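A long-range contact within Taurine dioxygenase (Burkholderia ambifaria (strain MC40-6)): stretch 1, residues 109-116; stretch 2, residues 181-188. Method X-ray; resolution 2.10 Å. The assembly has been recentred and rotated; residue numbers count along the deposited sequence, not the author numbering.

Stretch 1 (109-116) ASWRVAPP
Stretch 2, residues 181-188: QYPDAEHP

The polar centre of the contact is the imidazole of His-187, whose NE2 serves two carbonyls of stretch 1. His-187 NE2 donates to Ser-110 O at 2.7 Å and to Arg-112 O at 2.9 Å; the N-H...acceptor angles of 122° and 125° mark both bonds as weak, as expected when one N-H is divided between two acceptors. Both oxygens lie at the ring edge, near its plane. The histidine holds this position with chi1 -63° (m) and chi2 -62°, its CA-to-CB bond pointing toward stretch 1.

The backbone of stretch 1 presents these carbonyls from a type I turn, Ala-109 to Arg-112, closed by Arg-112 N to Ala-109 O at 3.0 Å. Ser-110 (phi/psi -67/-11) and Trp-111 (-74/-1) occupy its corners; Arg-112 then extends at -92/156.

Two waters bridge the backbones. Water 1 lies 3.0 Å from Trp-111 O and 2.9 Å from Tyr-182 O; water 2 lies 2.6 Å from Trp-111 O and 2.8 Å from Pro-183 O.

Stretch 2 leaves its helix at Tyr-182 (-130/83), passes through Pro-183 and Asp-184, and forms a strand over 185-188. Ala-185 and His-187 point toward stretch 1, Glu-186 away. In register, the CA atoms of Trp-111 and Ala-185 are 5.3 Å apart. The small methyl of buried Ala-185 fits close to the turn, with CB 3.5 Å from both Trp-111 O and Arg-112 O.

Farther out, Trp-111 (chi1 47°, p; chi2 -96°) starts away from stretch 2, but its indole returns edge-first to the face of Tyr-182 (chi1 -52°, m; chi2 -78°). The six-membered ring centroids are 5.1 Å apart, the planes at 69°, and Trp-111 CZ3 reaches Tyr-182 CG at 3.7 Å. Arg-112, m-t-t, brings NH1 to 3.7 Å from Tyr-182 CE1. Altogether 350 Å² is buried, both sides summed.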

# COMPACT_ATOMS: atom_id res chain seq x y z
N ALA A 109 -7.64 -13.28 -12.87
CA ALA A 109 -8.64 -13.87 -13.76
C ALA A 109 -9.95 -14.20 -13.04
O ALA A 109 -10.58 -15.22 -13.31
CB ALA A 109 -8.09 -15.11 -14.46
N SER A 110 -10.36 -13.34 -12.11
CA SER A 110 -11.68 -13.51 -11.52
C SER A 110 -12.79 -13.26 -12.54
O SER A 110 -13.96 -13.53 -12.24
CB SER A 110 -11.82 -12.59 -10.29
OG SER A 110 -11.89 -11.23 -10.69
N TRP A 111 -12.46 -12.70 -13.72
CA TRP A 111 -13.42 -12.57 -14.81
C TRP A 111 -13.70 -13.91 -15.49
O TRP A 111 -14.49 -13.93 -16.44
CB TRP A 111 -12.91 -11.57 -15.86
CG TRP A 111 -11.47 -11.80 -16.25
CD1 TRP A 111 -10.37 -11.15 -15.75
CD2 TRP A 111 -10.98 -12.73 -17.22
NE1 TRP A 111 -9.23 -11.62 -16.34
CE2 TRP A 111 -9.57 -12.60 -17.25
CE3 TRP A 111 -11.58 -13.67 -18.08
CZ2 TRP A 111 -8.75 -13.37 -18.09
CZ3 TRP A 111 -10.77 -14.44 -18.91
CH2 TRP A 111 -9.37 -14.29 -18.90
N ARG A 112 -13.06 -14.99 -15.05
CA ARG A 112 -13.31 -16.33 -15.57
C ARG A 112 -14.37 -17.01 -14.73
O ARG A 112 -14.55 -16.71 -13.55
CB ARG A 112 -12.05 -17.19 -15.54
CG ARG A 112 -10.94 -16.83 -16.49
CD ARG A 112 -9.95 -17.99 -16.54
NE ARG A 112 -8.70 -17.66 -17.20
CZ ARG A 112 -8.47 -17.85 -18.50
NH1 ARG A 112 -9.41 -18.38 -19.28
NH2 ARG A 112 -7.29 -17.52 -19.03
N VAL A 113 -15.03 -17.99 -15.35
CA VAL A 113 -15.97 -18.84 -14.62
C VAL A 113 -15.26 -19.60 -13.51
O VAL A 113 -15.81 -19.77 -12.41
CB VAL A 113 -16.65 -19.81 -15.62
CG1 VAL A 113 -17.49 -20.83 -14.89
CG2 VAL A 113 -17.51 -19.01 -16.60
N ALA A 114 -14.05 -20.07 -13.77
CA ALA A 114 -13.25 -20.80 -12.79
C ALA A 114 -11.90 -20.10 -12.71
O ALA A 114 -10.97 -20.44 -13.45
CB ALA A 114 -13.11 -22.28 -13.17
N PRO A 115 -11.77 -19.12 -11.81
CA PRO A 115 -10.50 -18.42 -11.70
C PRO A 115 -9.42 -19.33 -11.15
O PRO A 115 -9.72 -20.29 -10.41
CB PRO A 115 -10.81 -17.27 -10.72
CG PRO A 115 -12.29 -17.07 -10.82
CD PRO A 115 -12.86 -18.43 -11.12
N PRO A 116 -8.15 -19.07 -11.47
CA PRO A 116 -7.06 -19.96 -11.05
C PRO A 116 -6.90 -20.07 -9.54
O PRO A 116 -7.18 -19.13 -8.78
CB PRO A 116 -5.81 -19.34 -11.69
CG PRO A 116 -6.21 -17.94 -12.06
CD PRO A 116 -7.67 -17.98 -12.35
N GLN A 181 -16.14 -14.41 -26.17
CA GLN A 181 -15.26 -15.50 -25.75
C GLN A 181 -15.31 -15.71 -24.24
O GLN A 181 -15.29 -16.86 -23.78
CB GLN A 181 -13.84 -15.20 -26.23
CG GLN A 181 -12.82 -16.26 -25.95
CD GLN A 181 -11.46 -15.88 -26.52
OE1 GLN A 181 -11.28 -14.78 -27.04
NE2 GLN A 181 -10.50 -16.79 -26.41
N TYR A 182 -15.35 -14.63 -23.44
CA TYR A 182 -15.39 -14.73 -21.98
C TYR A 182 -16.50 -13.86 -21.40
O TYR A 182 -16.23 -12.74 -20.93
CB TYR A 182 -14.05 -14.34 -21.34
CG TYR A 182 -12.85 -15.06 -21.89
CD1 TYR A 182 -12.56 -16.37 -21.51
CD2 TYR A 182 -11.98 -14.43 -22.78
CE1 TYR A 182 -11.46 -17.04 -22.02
CE2 TYR A 182 -10.87 -15.09 -23.28
CZ TYR A 182 -10.62 -16.40 -22.90
OH TYR A 182 -9.51 -17.05 -23.41
N PRO A 183 -17.74 -14.36 -21.36
CA PRO A 183 -18.84 -13.57 -20.77
C PRO A 183 -18.55 -13.18 -19.32
O PRO A 183 -17.95 -13.95 -18.56
CB PRO A 183 -20.05 -14.50 -20.88
CG PRO A 183 -19.71 -15.47 -21.98
CD PRO A 183 -18.21 -15.66 -21.89
N ASP A 184 -18.98 -11.97 -18.94
CA ASP A 184 -18.74 -11.44 -17.60
C ASP A 184 -19.20 -12.45 -16.55
O ASP A 184 -20.38 -12.79 -16.48
CB ASP A 184 -19.48 -10.11 -17.39
CG ASP A 184 -19.17 -9.06 -18.46
OD1 ASP A 184 -19.57 -7.90 -18.25
OD2 ASP A 184 -18.57 -9.38 -19.51
N ALA A 185 -18.26 -12.91 -15.72
CA ALA A 185 -18.54 -13.99 -14.78
C ALA A 185 -19.15 -13.44 -13.49
O ALA A 185 -18.62 -12.49 -12.89
CB ALA A 185 -17.26 -14.78 -14.48
N GLU A 186 -20.24 -14.04 -13.06
CA GLU A 186 -20.84 -13.71 -11.78
C GLU A 186 -20.23 -14.60 -10.71
O GLU A 186 -20.11 -15.82 -10.90
CB GLU A 186 -22.36 -13.89 -11.81
CG GLU A 186 -23.02 -13.64 -10.47
CD GLU A 186 -24.54 -13.60 -10.56
OE1 GLU A 186 -25.08 -12.72 -11.25
OE2 GLU A 186 -25.19 -14.49 -9.96
N HIS A 187 -19.86 -14.00 -9.58
CA HIS A 187 -19.27 -14.68 -8.44
C HIS A 187 -19.91 -14.19 -7.16
O HIS A 187 -20.33 -13.02 -7.08
CB HIS A 187 -17.76 -14.44 -8.36
CG HIS A 187 -17.01 -14.98 -9.53
ND1 HIS A 187 -16.99 -16.32 -9.85
CD2 HIS A 187 -16.26 -14.36 -10.47
CE1 HIS A 187 -16.26 -16.50 -10.93
NE2 HIS A 187 -15.79 -15.33 -11.32
N PRO A 188 -19.97 -15.02 -6.12
CA PRO A 188 -20.40 -14.51 -4.81
C PRO A 188 -19.46 -13.40 -4.36
O PRO A 188 -18.24 -13.48 -4.55
CB PRO A 188 -20.28 -15.74 -3.90
CG PRO A 188 -19.26 -16.62 -4.58
CD PRO A 188 -19.50 -16.42 -6.05
O HOH W 1 -15.42 -11.82 -18.28
O HOH W 2 -15.51 -15.26 -18.47